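Local coordinates for conserved hypothetical secreted protein (Helicobacter pylori, PDB 4RNZ) that helps determine cell shape and is a zinc-bound M23B metallopeptidase, probably an endopeptidase that trims peptide cross-links of the peptidoglycan wall, at residues Lys33-Glu38 with Lys246-Gly250; Leu260-His266 with His299-Tyr305. One frame throughout, in Å; residues are numbered along the deposited sequence.

Contact 1: Lys33-Glu38 with Lys246-Gly250. With ZN (zinc ion), chain B.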
loop_
_atom_site.group_PDB
_atom_site.type_symbol
_atom_site.label_atom_id
_atom_site.label_comp_id
_atom_site.label_asym_id
_atom_site.label_seq_id
_atom_site.Cartn_x
_atom_site.Cartn_y
_atom_site.Cartn_z
ATOM N N LYS A 33 -0.802 19.774 -4.774
ATOM C CA LYS A 33 -2.065 19.316 -5.346
ATOM C C LYS A 33 -2.053 17.819 -5.659
ATOM O O LYS A 33 -3.011 17.125 -5.349
ATOM C CB LYS A 33 -2.402 20.102 -6.606
ATOM C CG LYS A 33 -2.832 21.517 -6.287
ATOM C CD LYS A 33 -3.197 22.286 -7.545
ATOM C CE LYS A 33 -4.092 23.471 -7.235
ATOM N NZ LYS A 33 -3.539 24.700 -7.850
ATOM N N GLU A 34 -0.975 17.324 -6.263
ATOM C CA GLU A 34 -0.865 15.887 -6.537
ATOM C C GLU A 34 -0.992 15.097 -5.219
ATOM O O GLU A 34 -1.704 14.102 -5.128
ATOM C CB GLU A 34 0.469 15.541 -7.202
ATOM C CG GLU A 34 0.555 15.854 -8.689
ATOM C CD GLU A 34 1.690 15.092 -9.398
ATOM O OE1 GLU A 34 1.612 14.935 -10.628
ATOM O OE2 GLU A 34 2.658 14.646 -8.737
ATOM N N LEU A 35 -0.315 15.586 -4.198
ATOM C CA LEU A 35 -0.317 14.961 -2.875
ATOM C C LEU A 35 -1.765 14.873 -2.339
ATOM O O LEU A 35 -2.227 13.806 -1.883
ATOM C CB LEU A 35 0.600 15.782 -1.960
ATOM C CG LEU A 35 1.655 15.189 -1.047
ATOM C CD1 LEU A 35 2.454 14.064 -1.690
ATOM C CD2 LEU A 35 2.567 16.314 -0.578
ATOM N N SER A 36 -2.499 15.978 -2.483
ATOM C CA SER A 36 -3.870 16.072 -2.029
ATOM C C SER A 36 -4.849 15.197 -2.775
ATOM O O SER A 36 -5.921 14.941 -2.273
ATOM C CB SER A 36 -4.351 17.523 -2.115
ATOM O OG SER A 36 -4.683 17.881 -3.451
ATOM N N ALA A 37 -4.503 14.739 -3.974
ATOM C CA ALA A 37 -5.398 13.881 -4.746
ATOM C C ALA A 37 -5.454 12.446 -4.225
ATOM O O ALA A 37 -6.252 11.660 -4.713
ATOM C CB ALA A 37 -4.982 13.875 -6.223
ATOM N N GLU A 38 -4.620 12.092 -3.257
ATOM C CA GLU A 38 -4.575 10.696 -2.789
ATOM C C GLU A 38 -5.326 10.413 -1.490
ATOM O O GLU A 38 -5.008 9.459 -0.779
ATOM C CB GLU A 38 -3.122 10.205 -2.682
ATOM C CG GLU A 38 -2.537 9.727 -4.008
ATOM C CD GLU A 38 -3.347 8.597 -4.692
ATOM O OE1 GLU A 38 -3.419 8.568 -5.944
ATOM O OE2 GLU A 38 -3.908 7.720 -3.999
ATOM N N LYS A 246 -9.638 13.685 -11.328
ATOM C CA LYS A 246 -9.433 13.915 -9.892
ATOM C C LYS A 246 -8.653 15.197 -9.712
ATOM O O LYS A 246 -7.567 15.364 -10.290
ATOM C CB LYS A 246 -8.693 12.742 -9.236
ATOM C CG LYS A 246 -9.591 11.537 -9.026
ATOM C CD LYS A 246 -8.992 10.477 -8.109
ATOM C CE LYS A 246 -10.045 9.421 -7.793
ATOM N NZ LYS A 246 -9.516 8.200 -7.122
ATOM N N ALA A 247 -9.195 16.124 -8.920
ATOM C CA ALA A 247 -8.525 17.383 -8.717
ATOM C C ALA A 247 -7.097 17.086 -8.310
ATOM O O ALA A 247 -6.883 16.295 -7.403
ATOM C CB ALA A 247 -9.223 18.186 -7.628
ATOM N N GLY A 248 -6.129 17.703 -8.985
ATOM C CA GLY A 248 -4.717 17.532 -8.660
ATOM C C GLY A 248 -4.052 16.511 -9.584
ATOM O O GLY A 248 -2.856 16.584 -9.829
ATOM N N TYR A 249 -4.836 15.579 -10.108
ATOM C CA TYR A 249 -4.339 14.611 -11.084
ATOM C C TYR A 249 -4.833 14.895 -12.498
ATOM O O TYR A 249 -4.293 14.337 -13.462
ATOM C CB TYR A 249 -4.811 13.222 -10.717
ATOM C CG TYR A 249 -4.014 12.459 -9.698
ATOM C CD1 TYR A 249 -2.661 12.701 -9.489
ATOM C CD2 TYR A 249 -4.612 11.419 -9.000
ATOM C CE1 TYR A 249 -1.937 11.960 -8.575
ATOM C CE2 TYR A 249 -3.905 10.675 -8.087
ATOM C CZ TYR A 249 -2.556 10.949 -7.881
ATOM O OH TYR A 249 -1.825 10.219 -6.983
ATOM N N GLY A 250 -5.866 15.720 -12.639
ATOM C CA GLY A 250 -6.544 15.852 -13.916
ATOM C C GLY A 250 -7.186 14.539 -14.315
ATOM O O GLY A 250 -7.779 13.853 -13.470
HETATM ZN ZN ZN B . 3.897 13.324 -9.572
HETATM O O HOH W 1 -0.161 11.917 -5.632
#
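Tyr-249, Ala-37 and Gly-248 bury more area here than any other residue, and together they dock the end of helix 30-36 onto the loop that leads into strand 252-257. The methyl of Ala-37 sits over one face of the Tyr-249 ring, a CH-pi contact with CB 3.8 Å from the ring centroid. A small residue fits because the same CB also lies 3.3 Å from Ala-247 O. A classic beta bulge, in which Tyr-249 and Gly-250 together pair with Lys-246, shapes the loop, and the Tyr-249 ring packs against Ala-37. Its phenol OH donates a short hydrogen bond of 2.5 Å to Glu-38 OE1, while water 1, 2.7 Å from both Glu-34 O and Tyr-249 OH, donates to each. Gly-248 brings its CA to 3.7 Å from Lys-33 O. With positive phi and the carbonyls of Lys-33 and its own preceding residue so near, a beta carbon would clash, so glycine is the natural choice. Next to it, Glu-34 CG lies 3.7 Å from Gly-248 O, and Glu-34 OE2 binds zinc at 2.0 Å, completing the site with His-219, Asp-223 and His-301; Glu-34 OE1 is hydrogen-bonded to His-266 NE2. Glutamate suits this place because one carboxylate can serve metal and histidine together. A ligand from the N-terminal region thus occupies a position on the peptidase's zinc, consistent with a latent, self-inhibited state.

Contact 2: Leu260-His266 with His299-Tyr305. With ZN (zinc ion), chain B.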
loop_
_atom_site.group_PDB
_atom_site.type_symbol
_atom_site.label_atom_id
_atom_site.label_comp_id
_atom_site.label_asym_id
_atom_site.label_seq_id
_atom_site.Cartn_x
_atom_site.Cartn_y
_atom_site.Cartn_z
ATOM N N LEU A 260 -1.603 -4.662 -6.028
ATOM C CA LEU A 260 -1.212 -3.383 -6.605
ATOM C C LEU A 260 -2.353 -2.534 -7.123
ATOM O O LEU A 260 -3.317 -3.005 -7.739
ATOM C CB LEU A 260 -0.167 -3.540 -7.731
ATOM C CG LEU A 260 1.219 -4.136 -7.437
ATOM C CD1 LEU A 260 2.145 -4.045 -8.663
ATOM C CD2 LEU A 260 1.906 -3.498 -6.242
ATOM N N ARG A 261 -2.193 -1.237 -6.915
ATOM C CA ARG A 261 -2.960 -0.240 -7.617
ATOM C C ARG A 261 -1.977 0.690 -8.354
ATOM O O ARG A 261 -1.052 1.245 -7.753
ATOM C CB ARG A 261 -3.770 0.527 -6.591
ATOM C CG ARG A 261 -4.666 1.642 -7.086
ATOM C CD ARG A 261 -5.368 2.271 -5.863
ATOM N NE ARG A 261 -5.417 3.672 -6.120
ATOM C CZ ARG A 261 -4.816 4.641 -5.450
ATOM N NH1 ARG A 261 -4.162 4.463 -4.301
ATOM N NH2 ARG A 261 -4.921 5.839 -5.966
ATOM N N LEU A 262 -2.214 0.854 -9.654
ATOM C CA LEU A 262 -1.313 1.602 -10.539
ATOM C C LEU A 262 -2.060 2.821 -11.066
ATOM O O LEU A 262 -3.154 2.697 -11.599
ATOM C CB LEU A 262 -0.810 0.710 -11.689
ATOM C CG LEU A 262 0.056 -0.497 -11.277
ATOM C CD1 LEU A 262 -0.794 -1.738 -11.043
ATOM C CD2 LEU A 262 1.105 -0.833 -12.318
ATOM N N VAL A 263 -1.449 3.992 -10.912
ATOM C CA VAL A 263 -2.103 5.276 -11.201
ATOM C C VAL A 263 -1.382 5.990 -12.336
ATOM O O VAL A 263 -0.179 6.130 -12.288
ATOM C CB VAL A 263 -2.059 6.154 -9.941
ATOM C CG1 VAL A 263 -2.465 7.600 -10.230
ATOM C CG2 VAL A 263 -2.937 5.537 -8.860
ATOM N N TYR A 264 -2.129 6.458 -13.327
ATOM C CA TYR A 264 -1.584 7.138 -14.496
ATOM C C TYR A 264 -2.312 8.450 -14.662
ATOM O O TYR A 264 -3.446 8.450 -15.130
ATOM C CB TYR A 264 -1.860 6.294 -15.734
ATOM C CG TYR A 264 -1.293 4.910 -15.668
ATOM C CD1 TYR A 264 -1.968 3.897 -15.013
ATOM C CD2 TYR A 264 -0.086 4.613 -16.274
ATOM C CE1 TYR A 264 -1.440 2.607 -14.947
ATOM C CE2 TYR A 264 0.444 3.338 -16.223
ATOM C CZ TYR A 264 -0.243 2.335 -15.571
ATOM O OH TYR A 264 0.302 1.080 -15.507
ATOM N N ALA A 265 -1.673 9.561 -14.297
ATOM C CA ALA A 265 -2.367 10.840 -14.173
ATOM C C ALA A 265 -1.820 11.930 -15.090
ATOM O O ALA A 265 -0.690 11.859 -15.579
ATOM C CB ALA A 265 -2.329 11.323 -12.721
ATOM N N HIS A 266 -2.659 12.953 -15.239
ATOM C CA HIS A 266 -2.464 14.119 -16.073
ATOM C C HIS A 266 -2.683 13.826 -17.556
ATOM O O HIS A 266 -2.056 14.442 -18.395
ATOM C CB HIS A 266 -1.090 14.762 -15.841
ATOM C CG HIS A 266 -0.846 15.152 -14.416
ATOM N ND1 HIS A 266 -1.575 16.129 -13.779
ATOM C CD2 HIS A 266 0.031 14.681 -13.499
ATOM C CE1 HIS A 266 -1.156 16.247 -12.534
ATOM N NE2 HIS A 266 -0.186 15.375 -12.339
ATOM N N HIS A 299 3.532 16.116 -18.357
ATOM C CA HIS A 299 4.156 14.921 -17.771
ATOM C C HIS A 299 3.108 13.871 -17.422
ATOM O O HIS A 299 1.930 14.170 -17.290
ATOM C CB HIS A 299 4.986 15.282 -16.514
ATOM C CG HIS A 299 4.164 15.771 -15.358
ATOM N ND1 HIS A 299 3.542 17.000 -15.357
ATOM C CD2 HIS A 299 3.860 15.196 -14.165
ATOM C CE1 HIS A 299 2.885 17.161 -14.218
ATOM N NE2 HIS A 299 3.064 16.081 -13.477
ATOM N N LEU A 300 3.547 12.628 -17.324
ATOM C CA LEU A 300 2.740 11.539 -16.769
ATOM C C LEU A 300 3.169 11.381 -15.315
ATOM O O LEU A 300 4.347 11.194 -15.036
ATOM C CB LEU A 300 3.001 10.239 -17.522
ATOM C CG LEU A 300 2.447 8.974 -16.855
ATOM C CD1 LEU A 300 0.929 9.045 -16.828
ATOM C CD2 LEU A 300 2.955 7.759 -17.580
ATOM N N HIS A 301 2.217 11.451 -14.396
ATOM C CA HIS A 301 2.475 11.025 -13.032
ATOM C C HIS A 301 2.107 9.536 -12.971
ATOM O O HIS A 301 0.958 9.181 -13.237
ATOM C CB HIS A 301 1.657 11.842 -12.035
ATOM C CG HIS A 301 1.717 11.305 -10.643
ATOM N ND1 HIS A 301 2.510 11.865 -9.674
ATOM C CD2 HIS A 301 1.131 10.228 -10.075
ATOM C CE1 HIS A 301 2.401 11.164 -8.557
ATOM N NE2 HIS A 301 1.567 10.164 -8.775
ATOM N N PHE A 302 3.085 8.687 -12.640
ATOM C CA PHE A 302 2.921 7.236 -12.569
ATOM C C PHE A 302 3.092 6.796 -11.131
ATOM O O PHE A 302 4.168 6.944 -10.559
ATOM C CB PHE A 302 3.932 6.511 -13.480
ATOM C CG PHE A 302 3.863 4.979 -13.435
ATOM C CD1 PHE A 302 2.656 4.297 -13.520
ATOM C CD2 PHE A 302 5.022 4.234 -13.305
ATOM C CE1 PHE A 302 2.603 2.911 -13.488
ATOM C CE2 PHE A 302 4.982 2.855 -13.284
ATOM C CZ PHE A 302 3.767 2.188 -13.358
ATOM N N GLY A 303 2.011 6.295 -10.546
ATOM C CA GLY A 303 2.011 5.867 -9.152
ATOM C C GLY A 303 1.742 4.384 -8.966
ATOM O O GLY A 303 0.955 3.790 -9.706
ATOM N N VAL A 304 2.406 3.788 -7.978
ATOM C CA VAL A 304 2.186 2.411 -7.635
ATOM C C VAL A 304 1.964 2.307 -6.131
ATOM O O VAL A 304 2.711 2.897 -5.357
ATOM C CB VAL A 304 3.337 1.500 -8.078
ATOM C CG1 VAL A 304 3.059 0.048 -7.673
ATOM C CG2 VAL A 304 3.523 1.592 -9.600
ATOM N N TYR A 305 0.917 1.561 -5.770
ATOM C CA TYR A 305 0.506 1.310 -4.376
ATOM C C TYR A 305 0.468 -0.190 -4.122
ATOM O O TYR A 305 -0.245 -0.901 -4.824
ATOM C CB TYR A 305 -0.891 1.863 -4.141
ATOM C CG TYR A 305 -0.902 3.352 -4.245
ATOM C CD1 TYR A 305 -1.013 3.974 -5.481
ATOM C CD2 TYR A 305 -0.755 4.151 -3.109
ATOM C CE1 TYR A 305 -0.949 5.355 -5.585
ATOM C CE2 TYR A 305 -0.719 5.536 -3.212
ATOM C CZ TYR A 305 -0.801 6.114 -4.463
ATOM O OH TYR A 305 -0.762 7.471 -4.592
HETATM ZN ZN ZN B . 3.897 13.324 -9.572
HETATM O O HOH W 2 -0.057 12.625 -18.547
#
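Six backbone hydrogen bonds zip strand 260-265 to strand 299-305, the shortest from Val-263 N to Gly-303 O at 2.7 Å, the longest from His-301 N to Ala-265 O at 3.2 Å. On the face of these pairs, chi1 and chi2 at t extend Arg-261, and chi3 of 142°, off a staggered well, helps lay the guanidinium flat on the Tyr-305 ring. In this cation-pi stack Arg-261 CZ is 4.1 Å from the ring centroid; Tyr-305, in m, presents that face, and salt bridges to Glu-38 and Glu-254 meet the charge. Gly-303 suits its place opposite Val-263, where a beta carbon would be tight. Val-263 CG2 meets Tyr-305 CE1 at 3.8 Å. The other face is greasy: Tyr-264 in m and Phe-302 in t swing their rings together, Tyr-264 CE2 reaching Phe-302 CE1 at 3.5 Å. Tyr-264 keeps its hydroxyl satisfied by Ala-235. At the far end His-266 (m), with positive phi, turns the chain and sets its ring obliquely near that of His-299 (p); His-266 ND1 hydrogen-bonds to Thr-292 O and NE2 to Glu-34. The t rotamer of His-301 sends ND1 to the zinc at 2.0 Å. His-299 and His-301 form the HxH motif of M23 (LytM-type) peptidases; His-219 and Asp-223, from HxxxD, are two more zinc ligands, and Glu-34 fills the remaining position.

Contact 2 is the buried core, joining two neighbouring strands of the peptidase sheet, whereas contact 1 is partly buried and joins parts more than 200 residues apart: an N-terminal helix and a loop of the peptidase domain. Their chemistry follows. Regular backbone pairing dominates contact 2; contact 1 depends on side-chain and water-mediated bonds, with one methyl on a ring. The two meet at the zinc, to which each contributes a ligand. They are also tied directly, Glu-34 OE1 lying 2.5 Å from His-266 NE2, probably hydrogen-bonded, and Glu-38 OE2 forming a 2.9 Å salt bridge with Arg-261 NH2. The sheet thus supplies His-301 to the zinc, and the N-terminal helix supplies Glu-34.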